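Local atomic coordinates of putative aspartyl-tRNA synthetase (Leishmania major, PDB entry 6OD8), a protein that probably catalyses the ATP-dependent attachment of L-aspartate to tRNA(Asp), releasing AMP and diphosphate, as a class II aminoacyl-tRNA synthetase. Residues A[233-238]-A[332-337]; A[322-327]-A[471-476]; A[281-286]-A[315-320]. All coordinates share one frame; numbering follows the deposited sequence. Where two conformers were deposited one is given.

Interaction 1: residues A[233-238]-A[332-337]. With EDO (1,2-ethanediol), chain H.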
loop_
_atom_site.group_PDB
_atom_site.type_symbol
_atom_site.label_atom_id
_atom_site.label_comp_id
_atom_site.label_asym_id
_atom_site.label_seq_id
_atom_site.Cartn_x
_atom_site.Cartn_y
_atom_site.Cartn_z
ATOM N N GLN A 233 -5.044 3.269 7.803
ATOM C CA GLN A 233 -5.758 4.418 8.363
ATOM C C GLN A 233 -5.411 4.640 9.823
ATOM O O GLN A 233 -5.271 5.786 10.260
ATOM C CB GLN A 233 -7.270 4.268 8.209
ATOM C CG GLN A 233 -7.983 5.584 8.484
ATOM C CD GLN A 233 -7.430 6.747 7.645
ATOM O OE1 GLN A 233 -7.399 6.680 6.410
ATOM N NE2 GLN A 233 -6.988 7.814 8.317
ATOM N N PHE A 234 -5.308 3.568 10.608
ATOM C CA PHE A 234 -4.874 3.730 11.995
ATOM C C PHE A 234 -3.552 4.478 12.067
ATOM O O PHE A 234 -3.385 5.401 12.872
ATOM C CB PHE A 234 -4.732 2.375 12.686
ATOM C CG PHE A 234 -4.202 2.486 14.106
ATOM C CD1 PHE A 234 -5.073 2.756 15.162
ATOM C CD2 PHE A 234 -2.842 2.363 14.377
ATOM C CE1 PHE A 234 -4.596 2.885 16.482
ATOM C CE2 PHE A 234 -2.356 2.496 15.687
ATOM C CZ PHE A 234 -3.229 2.749 16.739
ATOM N N LEU A 235 -2.586 4.069 11.245
ATOM C CA LEU A 235 -1.232 4.604 11.374
ATOM C C LEU A 235 -1.129 6.019 10.812
ATOM O O LEU A 235 -0.431 6.873 11.371
ATOM C CB LEU A 235 -0.259 3.645 10.668
ATOM C CG LEU A 235 -0.235 2.251 11.329
ATOM C CD1 LEU A 235 0.413 1.233 10.362
ATOM C CD2 LEU A 235 0.495 2.278 12.670
ATOM N N ILE A 236 -1.807 6.284 9.697
ATOM C CA ILE A 236 -1.924 7.659 9.204
ATOM C C ILE A 236 -2.510 8.570 10.276
ATOM O O ILE A 236 -2.034 9.692 10.474
ATOM C CB ILE A 236 -2.774 7.687 7.909
ATOM C CG1 ILE A 236 -2.011 7.056 6.751
ATOM C CG2 ILE A 236 -3.226 9.122 7.562
ATOM C CD1 ILE A 236 -2.916 6.672 5.573
ATOM N N ASP A 237 -3.573 8.114 10.961
ATOM C CA ASP A 237 -4.181 8.877 12.052
ATOM C C ASP A 237 -3.172 9.198 13.140
ATOM O O ASP A 237 -3.299 10.221 13.818
ATOM C CB ASP A 237 -5.334 8.097 12.710
ATOM C CG ASP A 237 -6.630 8.129 11.922
ATOM O OD1 ASP A 237 -6.729 8.854 10.912
ATOM O OD2 ASP A 237 -7.559 7.391 12.333
ATOM N N LYS A 238 -2.208 8.298 13.372
ATOM C CA LYS A 238 -1.171 8.472 14.377
ATOM C C LYS A 238 0.110 9.070 13.799
ATOM O O LYS A 238 1.171 8.951 14.426
ATOM C CB LYS A 238 -0.863 7.132 15.050
ATOM C CG LYS A 238 -2.071 6.439 15.667
ATOM C CD LYS A 238 -2.446 7.079 16.980
ATOM C CE LYS A 238 -3.622 6.377 17.630
ATOM N NZ LYS A 238 -4.000 7.072 18.893
ATOM N N GLU A 332 -0.904 -3.122 19.771
ATOM C CA GLU A 332 -2.178 -3.587 20.320
ATOM C C GLU A 332 -3.326 -2.679 19.903
ATOM O O GLU A 332 -4.434 -3.157 19.610
ATOM C CB GLU A 332 -2.107 -3.661 21.846
ATOM C CG GLU A 332 -1.284 -4.818 22.367
ATOM C CD GLU A 332 -1.128 -4.774 23.878
ATOM O OE1 GLU A 332 -1.439 -3.717 24.473
ATOM O OE2 GLU A 332 -0.698 -5.787 24.477
ATOM N N SER A 333 -3.112 -1.368 19.954
ATOM C CA SER A 333 -4.156 -0.447 19.523
ATOM C C SER A 333 -4.451 -0.637 18.041
ATOM O O SER A 333 -5.608 -0.534 17.612
ATOM C CB SER A 333 -3.738 1.002 19.800
ATOM O OG SER A 333 -3.545 1.220 21.189
ATOM N N LEU A 334 -3.407 -0.929 17.254
ATOM C CA LEU A 334 -3.582 -1.164 15.820
ATOM C C LEU A 334 -4.439 -2.400 15.574
ATOM O O LEU A 334 -5.373 -2.381 14.761
ATOM C CB LEU A 334 -2.204 -1.320 15.152
ATOM C CG LEU A 334 -2.159 -1.930 13.762
ATOM C CD1 LEU A 334 -2.787 -0.966 12.766
ATOM C CD2 LEU A 334 -0.721 -2.250 13.336
ATOM N N PHE A 335 -4.131 -3.496 16.265
ATOM C CA PHE A 335 -4.933 -4.699 16.062
ATOM C C PHE A 335 -6.355 -4.490 16.569
ATOM O O PHE A 335 -7.304 -4.956 15.941
ATOM C CB PHE A 335 -4.269 -5.917 16.734
ATOM C CG PHE A 335 -3.282 -6.654 15.840
ATOM C CD1 PHE A 335 -3.729 -7.572 14.898
ATOM C CD2 PHE A 335 -1.925 -6.428 15.951
ATOM C CE1 PHE A 335 -2.833 -8.242 14.068
ATOM C CE2 PHE A 335 -1.020 -7.100 15.130
ATOM C CZ PHE A 335 -1.474 -8.014 14.201
ATOM N N ASN A 336 -6.520 -3.803 17.712
ATOM C CA ASN A 336 -7.861 -3.517 18.207
ATOM C C ASN A 336 -8.668 -2.769 17.157
ATOM O O ASN A 336 -9.809 -3.127 16.866
ATOM C CB ASN A 336 -7.785 -2.700 19.500
ATOM C CG ASN A 336 -9.136 -2.501 20.153
ATOM O OD1 ASN A 336 -9.881 -3.450 20.381
ATOM N ND2 ASN A 336 -9.453 -1.263 20.467
ATOM N N TYR A 337 -8.072 -1.724 16.579
ATOM C CA TYR A 337 -8.743 -0.919 15.561
ATOM C C TYR A 337 -9.187 -1.781 14.386
ATOM O O TYR A 337 -10.324 -1.673 13.910
ATOM C CB TYR A 337 -7.769 0.172 15.101
ATOM C CG TYR A 337 -8.254 1.141 14.037
ATOM C CD1 TYR A 337 -8.757 2.390 14.391
ATOM C CD2 TYR A 337 -8.136 0.839 12.681
ATOM C CE1 TYR A 337 -9.169 3.312 13.413
ATOM C CE2 TYR A 337 -8.553 1.750 11.698
ATOM C CZ TYR A 337 -9.071 2.983 12.073
ATOM O OH TYR A 337 -9.481 3.899 11.104
HETATM C C1 EDO H . -3.711 -1.322 23.854
HETATM O O1 EDO H . -4.810 -0.399 23.776
HETATM C C2 EDO H . -2.462 -0.657 24.415
HETATM O O2 EDO H . -2.323 0.655 23.859
HETATM O O HOH W 1 -9.825 6.485 11.764
#

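Interaction 2: residues A[322-327]-A[471-476]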
loop_
_atom_site.group_PDB
_atom_site.type_symbol
_atom_site.label_atom_id
_atom_site.label_comp_id
_atom_site.label_asym_id
_atom_site.label_seq_id
_atom_site.Cartn_x
_atom_site.Cartn_y
_atom_site.Cartn_z
ATOM N N GLU A 322 11.419 5.674 25.734
ATOM C CA GLU A 322 12.020 4.963 26.858
ATOM C C GLU A 322 11.996 3.454 26.705
ATOM O O GLU A 322 12.913 2.788 27.184
ATOM C CB GLU A 322 11.288 5.324 28.180
ATOM C CG GLU A 322 11.352 6.778 28.596
ATOM C CD GLU A 322 10.536 7.056 29.848
ATOM O OE1 GLU A 322 10.635 6.272 30.818
ATOM O OE2 GLU A 322 9.807 8.064 29.864
ATOM N N HIS A 323 10.956 2.898 26.094
ATOM C CA HIS A 323 10.649 1.488 26.309
ATOM C C HIS A 323 9.986 0.894 25.076
ATOM O O HIS A 323 9.171 1.543 24.414
ATOM C CB HIS A 323 9.718 1.339 27.516
ATOM C CG HIS A 323 9.787 0.007 28.193
ATOM N ND1 HIS A 323 9.249 -1.136 27.646
ATOM C CD2 HIS A 323 10.286 -0.352 29.404
ATOM C CE1 HIS A 323 9.451 -2.154 28.467
ATOM N NE2 HIS A 323 10.063 -1.703 29.551
ATOM N N TYR A 324 10.298 -0.374 24.803
ATOM C CA TYR A 324 9.615 -1.032 23.703
ATOM C C TYR A 324 8.137 -1.268 23.974
ATOM O O TYR A 324 7.415 -1.586 23.026
ATOM C CB TYR A 324 10.292 -2.365 23.358
ATOM C CG TYR A 324 10.022 -3.482 24.339
ATOM C CD1 TYR A 324 9.020 -4.421 24.093
ATOM C CD2 TYR A 324 10.778 -3.613 25.505
ATOM C CE1 TYR A 324 8.771 -5.453 24.973
ATOM C CE2 TYR A 324 10.538 -4.639 26.390
ATOM C CZ TYR A 324 9.540 -5.557 26.126
ATOM O OH TYR A 324 9.313 -6.587 27.014
ATOM N N TYR A 325 7.656 -1.135 25.224
ATOM C CA TYR A 325 6.212 -1.157 25.440
ATOM C C TYR A 325 5.508 -0.043 24.672
ATOM O O TYR A 325 4.302 -0.143 24.437
ATOM C CB TYR A 325 5.857 -1.043 26.935
ATOM C CG TYR A 325 6.155 -2.299 27.734
ATOM C CD1 TYR A 325 6.212 -2.267 29.122
ATOM C CD2 TYR A 325 6.391 -3.520 27.094
ATOM C CE1 TYR A 325 6.509 -3.415 29.848
ATOM C CE2 TYR A 325 6.675 -4.680 27.820
ATOM C CZ TYR A 325 6.732 -4.613 29.196
ATOM O OH TYR A 325 7.009 -5.747 29.930
ATOM N N GLU A 326 6.228 1.018 24.275
ATOM C CA GLU A 326 5.621 2.031 23.418
ATOM C C GLU A 326 5.259 1.448 22.056
ATOM O O GLU A 326 4.238 1.826 21.461
ATOM C CB GLU A 326 6.576 3.215 23.258
ATOM C CG GLU A 326 6.877 3.888 24.584
ATOM C CD GLU A 326 8.036 4.869 24.492
ATOM O OE1 GLU A 326 8.138 5.588 23.473
ATOM O OE2 GLU A 326 8.826 4.918 25.446
ATOM N N VAL A 327 6.108 0.543 21.547
ATOM C CA VAL A 327 5.835 -0.191 20.309
ATOM C C VAL A 327 4.662 -1.140 20.493
ATOM O O VAL A 327 3.748 -1.209 19.660
ATOM C CB VAL A 327 7.085 -0.966 19.859
ATOM C CG1 VAL A 327 6.757 -1.783 18.584
ATOM C CG2 VAL A 327 8.252 -0.014 19.625
ATOM N N ASN A 471 14.268 -7.341 24.765
ATOM C CA ASN A 471 13.188 -6.365 24.769
ATOM C C ASN A 471 12.314 -6.621 23.545
ATOM O O ASN A 471 12.310 -5.855 22.584
ATOM C CB ASN A 471 13.762 -4.956 24.735
ATOM C CG ASN A 471 14.509 -4.603 25.994
ATOM O OD1 ASN A 471 14.256 -5.182 27.046
ATOM N ND2 ASN A 471 15.425 -3.634 25.898
ATOM N N SER A 472 11.554 -7.716 23.602
ATOM C CA SER A 472 10.831 -8.176 22.417
ATOM C C SER A 472 9.581 -8.935 22.842
ATOM O O SER A 472 9.468 -9.376 23.983
ATOM C CB SER A 472 11.715 -9.078 21.555
ATOM O OG SER A 472 11.980 -10.294 22.223
ATOM N N TYR A 473 8.646 -9.102 21.904
ATOM C CA TYR A 473 7.424 -9.852 22.187
ATOM C C TYR A 473 6.949 -10.527 20.903
ATOM O O TYR A 473 7.317 -10.132 19.792
ATOM C CB TYR A 473 6.315 -8.937 22.756
ATOM C CG TYR A 473 5.858 -7.946 21.714
ATOM C CD1 TYR A 473 4.878 -8.288 20.773
ATOM C CD2 TYR A 473 6.451 -6.691 21.621
ATOM C CE1 TYR A 473 4.495 -7.400 19.765
ATOM C CE2 TYR A 473 6.072 -5.784 20.624
ATOM C CZ TYR A 473 5.099 -6.144 19.703
ATOM O OH TYR A 473 4.743 -5.248 18.720
ATOM N N ASP A 474 6.091 -11.532 21.069
ATOM C CA ASP A 474 5.337 -12.121 19.969
ATOM C C ASP A 474 3.851 -11.948 20.256
ATOM O O ASP A 474 3.425 -12.009 21.412
ATOM C CB ASP A 474 5.612 -13.627 19.811
ATOM C CG ASP A 474 6.800 -13.941 18.912
ATOM O OD1 ASP A 474 7.566 -13.022 18.551
ATOM O OD2 ASP A 474 6.965 -15.141 18.585
ATOM N N MET A 475 3.070 -11.761 19.198
ATOM C CA MET A 475 1.616 -11.821 19.256
ATOM C C MET A 475 1.098 -13.083 18.590
ATOM O O MET A 475 1.613 -13.524 17.560
ATOM C CB MET A 475 0.952 -10.632 18.553
ATOM C CG MET A 475 1.341 -9.300 19.104
ATOM S SD MET A 475 0.527 -7.968 18.177
ATOM C CE MET A 475 0.335 -6.757 19.485
ATOM N N PHE A 476 0.013 -13.612 19.147
ATOM C CA PHE A 476 -0.576 -14.859 18.695
ATOM C C PHE A 476 -2.060 -14.652 18.413
ATOM O O PHE A 476 -2.769 -13.993 19.186
ATOM C CB PHE A 476 -0.392 -15.976 19.743
ATOM C CG PHE A 476 1.057 -16.299 20.043
ATOM C CD1 PHE A 476 1.706 -17.319 19.359
ATOM C CD2 PHE A 476 1.766 -15.579 20.998
ATOM C CE1 PHE A 476 3.042 -17.608 19.608
ATOM C CE2 PHE A 476 3.108 -15.862 21.256
ATOM C CZ PHE A 476 3.746 -16.891 20.577
#

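Interaction 3: residues A[281-286]-A[315-320]. With EDO (1,2-ethanediol), chain D.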
loop_
_atom_site.group_PDB
_atom_site.type_symbol
_atom_site.label_atom_id
_atom_site.label_comp_id
_atom_site.label_asym_id
_atom_site.label_seq_id
_atom_site.Cartn_x
_atom_site.Cartn_y
_atom_site.Cartn_z
ATOM N N MET A 281 16.718 2.252 8.903
ATOM C CA MET A 281 17.587 3.293 8.375
ATOM C C MET A 281 16.822 4.586 8.124
ATOM O O MET A 281 17.376 5.672 8.300
ATOM C CB MET A 281 18.247 2.810 7.081
ATOM C CG MET A 281 19.134 1.564 7.326
ATOM S SD MET A 281 19.605 0.683 5.799
ATOM C CE MET A 281 20.621 1.990 5.154
ATOM N N VAL A 282 15.549 4.503 7.742
ATOM C CA VAL A 282 14.810 5.729 7.449
ATOM C C VAL A 282 14.583 6.539 8.720
ATOM O O VAL A 282 14.581 7.770 8.687
ATOM C CB VAL A 282 13.490 5.402 6.727
ATOM C CG1 VAL A 282 12.690 6.690 6.469
ATOM C CG2 VAL A 282 13.795 4.723 5.392
ATOM N N LEU A 283 14.421 5.871 9.866
ATOM C CA LEU A 283 14.299 6.618 11.114
ATOM C C LEU A 283 15.569 7.405 11.423
ATOM O O LEU A 283 15.518 8.465 12.059
ATOM C CB LEU A 283 13.981 5.665 12.256
ATOM C CG LEU A 283 12.700 4.839 12.227
ATOM C CD1 LEU A 283 12.379 4.401 13.640
ATOM C CD2 LEU A 283 11.518 5.545 11.592
ATOM N N GLN A 284 16.713 6.921 10.971
ATOM C CA GLN A 284 17.940 7.683 11.167
ATOM C C GLN A 284 18.051 8.868 10.214
ATOM O O GLN A 284 18.993 9.659 10.345
ATOM C CB GLN A 284 19.161 6.757 11.024
ATOM C CG GLN A 284 19.049 5.440 11.836
ATOM C CD GLN A 284 18.359 5.580 13.191
ATOM O OE1 GLN A 284 18.580 6.542 13.919
ATOM N NE2 GLN A 284 17.515 4.612 13.527
ATOM N N GLY A 285 17.122 9.009 9.270
ATOM C CA GLY A 285 17.015 10.237 8.503
ATOM C C GLY A 285 15.981 11.182 9.083
ATOM O O GLY A 285 15.505 12.097 8.405
ATOM N N ASP A 286 15.597 10.919 10.329
ATOM C CA ASP A 286 14.741 11.736 11.200
ATOM C C ASP A 286 13.257 11.625 10.872
ATOM O O ASP A 286 12.460 12.431 11.373
ATOM C CB ASP A 286 15.158 13.216 11.208
ATOM C CG ASP A 286 16.539 13.422 11.848
ATOM O OD1 ASP A 286 17.016 12.474 12.497
ATOM O OD2 ASP A 286 17.151 14.504 11.685
ATOM N N ASP A 315 4.399 -3.491 7.684
ATOM C CA ASP A 315 5.570 -3.261 8.517
ATOM C C ASP A 315 5.481 -1.886 9.154
ATOM O O ASP A 315 4.973 -0.942 8.541
ATOM C CB ASP A 315 6.866 -3.386 7.686
ATOM C CG ASP A 315 7.391 -4.778 7.668
ATOM O OD1 ASP A 315 7.027 -5.544 6.735
ATOM O OD2 ASP A 315 8.161 -5.121 8.608
ATOM N N VAL A 316 5.962 -1.792 10.392
ATOM C CA VAL A 316 5.911 -0.570 11.183
ATOM C C VAL A 316 7.262 -0.399 11.867
ATOM O O VAL A 316 7.845 -1.375 12.356
ATOM C CB VAL A 316 4.756 -0.621 12.220
ATOM C CG1 VAL A 316 4.757 0.624 13.120
ATOM C CG2 VAL A 316 3.385 -0.772 11.524
ATOM N N GLU A 317 7.775 0.833 11.894
ATOM C CA GLU A 317 8.943 1.137 12.728
ATOM C C GLU A 317 8.752 2.533 13.311
ATOM O O GLU A 317 8.167 3.400 12.659
ATOM C CB GLU A 317 10.277 1.034 11.925
ATOM C CG GLU A 317 11.571 0.874 12.802
ATOM C CD GLU A 317 11.795 -0.553 13.303
ATOM O OE1 GLU A 317 11.118 -1.496 12.823
ATOM O OE2 GLU A 317 12.670 -0.746 14.175
ATOM N N MET A 318 9.218 2.747 14.553
ATOM C CA MET A 318 8.966 4.027 15.207
ATOM C C MET A 318 10.036 4.316 16.253
ATOM O O MET A 318 10.608 3.396 16.841
ATOM C CB MET A 318 7.588 4.029 15.883
ATOM C CG MET A 318 7.472 2.870 16.908
ATOM S SD MET A 318 5.827 2.773 17.620
ATOM C CE MET A 318 6.027 4.062 18.859
ATOM N N ARG A 319 10.292 5.611 16.496
ATOM C CA ARG A 319 11.112 5.991 17.639
ATOM C C ARG A 319 10.471 5.536 18.937
ATOM O O ARG A 319 9.246 5.469 19.060
ATOM C CB ARG A 319 11.268 7.504 17.734
ATOM C CG ARG A 319 11.905 8.169 16.602
ATOM C CD ARG A 319 11.909 9.643 16.920
ATOM N NE ARG A 319 12.362 10.374 15.772
ATOM C CZ ARG A 319 12.247 11.678 15.647
ATOM N NH1 ARG A 319 11.686 12.395 16.623
ATOM N NH2 ARG A 319 12.683 12.247 14.546
ATOM N N ILE A 320 11.302 5.288 19.946
ATOM C CA ILE A 320 10.795 5.105 21.297
ATOM C C ILE A 320 11.460 6.119 22.214
ATOM O O ILE A 320 12.638 6.451 22.046
ATOM C CB ILE A 320 10.991 3.671 21.823
ATOM C CG1 ILE A 320 12.453 3.302 21.919
ATOM C CG2 ILE A 320 10.312 2.668 20.913
ATOM C CD1 ILE A 320 12.661 2.079 22.795
HETATM C C1 EDO D . 6.103 -9.063 8.092
HETATM O O1 EDO D . 6.856 -10.204 8.506
HETATM C C2 EDO D . 6.631 -8.681 6.733
HETATM O O2 EDO D . 7.906 -8.070 6.861
HETATM O O HOH W 2 13.360 9.352 13.497
#

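Interaction 1: residues A[233-238]-A[332-337]
F234 reaches from helix 215-237 onto one turn of helix 325-342, where L334 and Y337 receive its ring. CA of L334 stands 3.8 Å from the centroid of the F234 ring, almost straight above it, a CH-pi contact with the helix backbone; CD1 of the same leucine comes to 3.7 Å from F234 CD2. Toward Y337 the phenylalanine turns its edge, an offset edge-to-face pair with centroids 5.5 Å apart and planes at 60°. F234 CB lies over the Y337 face as a second CH-pi contact, and F234 CZ touches S333 CB at 3.6 Å. F234 CG is anti to the backbone N (chi1 177°), which points the CB-CG bond toward helix 325-342. A flat aromatic suits this place because it can offer a face to one neighbour and an edge to another. Its opposite face is covered by the aliphatic K238 CG.

The tyrosine is the right aromatic at the outer margin, where its hydroxyl can meet polar groups: Y337 OH and D237 OD2 share a water, 2.7 Å from the hydroxyl. Within the first helix Q233 NE2 donates to D237 OD1 (2.8 Å), which it meets from above the carboxylate plane. R341 makes a cation-pi contact with Y337.

The N-to-C directions of the two helices make 132°, a steeply inclined crossing, with local axes 10.2 Å apart. Helix 215-237 is consistent with the motif 1 helix of class II synthetases, which lies at the dimer interface; its Q233 packs on Q233 of the second subunit, L235 on strand 289-297, and L334 on strand 523-529.

Interaction 2: residues A[322-327]-A[471-476]
The ring of Y324 lies flat on the backbone joining N471 to S472, a buried aromatic-on-peptide contact between the turn leading into helix 325-342 and the beginning of strand 472-477. The strand belongs to the mainly antiparallel sheet of the class II synthetase catalytic domain, and the helix packs along that sheet.

The carbonyl carbon of N471 sits 3.7 Å above the plane, over the ring centre, with S472 N nearer the rim. Beside them N471 CB closes to 3.4 Å from Y324 CD2, and the asparagine amide is tilted only 17° from the ring plane. A tyrosine fits because its face can cover a peptide while its hydroxyl reaches a polar partner: Y324 OH bonds to D449. CG of Y324 stands between the backbone N and the carbonyl carbon (chi1 75°), the crowded position, which carries it to 3.7 Å from N471 O. Y325 CD2 covers the ring's other face, offset toward the rim.

Farther along, Y324 CD1 meets Y473 CD2 at 4.2 Å, rim against rim. V327 CG1 rests 4.0 Å from Y473 OH. A branched apolar side chain is suited to this buried side of the helix, where Y473 also packs on L328 and A331.

The turn carrying Y324 is held by a capping box of H323 and E326, and Y324 N donates to S65 OG of the second subunit. E326 OE2 accepts from both E322 N and H323 N. In return, Y325 N donates to H323 ND1 over 2.9 Å at 167°, within the imidazole plane, so ND1 acts as an acceptor and probably carries no proton.

Interaction 3: residues A[281-286]-A[315-320]
L283, where helix 276-283 passes into the turn 283-286, presses one methyl onto strand 310-319. Its CG is anti to the carbonyl carbon (chi1 -61°), and chi2 of -159° then turns CD1 onto the strand's backbone, 3.5 Å from M318 C, and onto the side chain of E317, 3.7 Å from its CG. Leucine suits the spot because a branched, apolar end can cover peptide atoms and the methylene of a glutamate at once.

E317 crosses L283 at about a right angle. It offers only carbon here: the chain bends at chi2 (80°), and the carboxylate is occupied by R488 in a salt bridge.

R319 takes the opposite shape: its chain, extended from CG to NE, carries NE to the turn 283-286. NE donates to a water 2.7 Å away, which in turn donates to L283 O at 2.7 Å, tying the arginine to the first residue of the turn through a bridging solvent molecule. NH2 lies 3.2 Å from D286 O. Length and several N-H groups make arginine apt for this reach: it also makes a cation-pi contact with W521 and forms a salt bridge with D111 of the second subunit.

The segment 283-286 is a type I beta turn closed by D286 N to L283 O (3.0 Å). D286 directs its carboxylate to R94 and R110 of the second subunit.

Strand 310-319 pairs antiparallel with 289-297, consistent with the strand-loop-strand of motif 2 in class II synthetases, and the helix-to-turn segment packed on its returning strand here borders the subunit interface.

Overall arrangement
All three contacts belong to the class II catalytic domain and lie near the second subunit. Interactions 1 and 2 share helix 325-342: F335 and E332 of the first touch M475 of the second. Strand 310-319 of interaction 3 precedes that helix in the chain, and M318 and I320 pack against V327, while V316 meets L235 of interaction 1. Interactions 2 and 3 are buried and each sets a side chain on backbone, a tyrosine ring where a strand begins and a leucine methyl within one. Interaction 1, helix on helix, is aromatic inside but opens to a water-linked polar margin; interaction 3 also uses water, beside charges paired across the dimer.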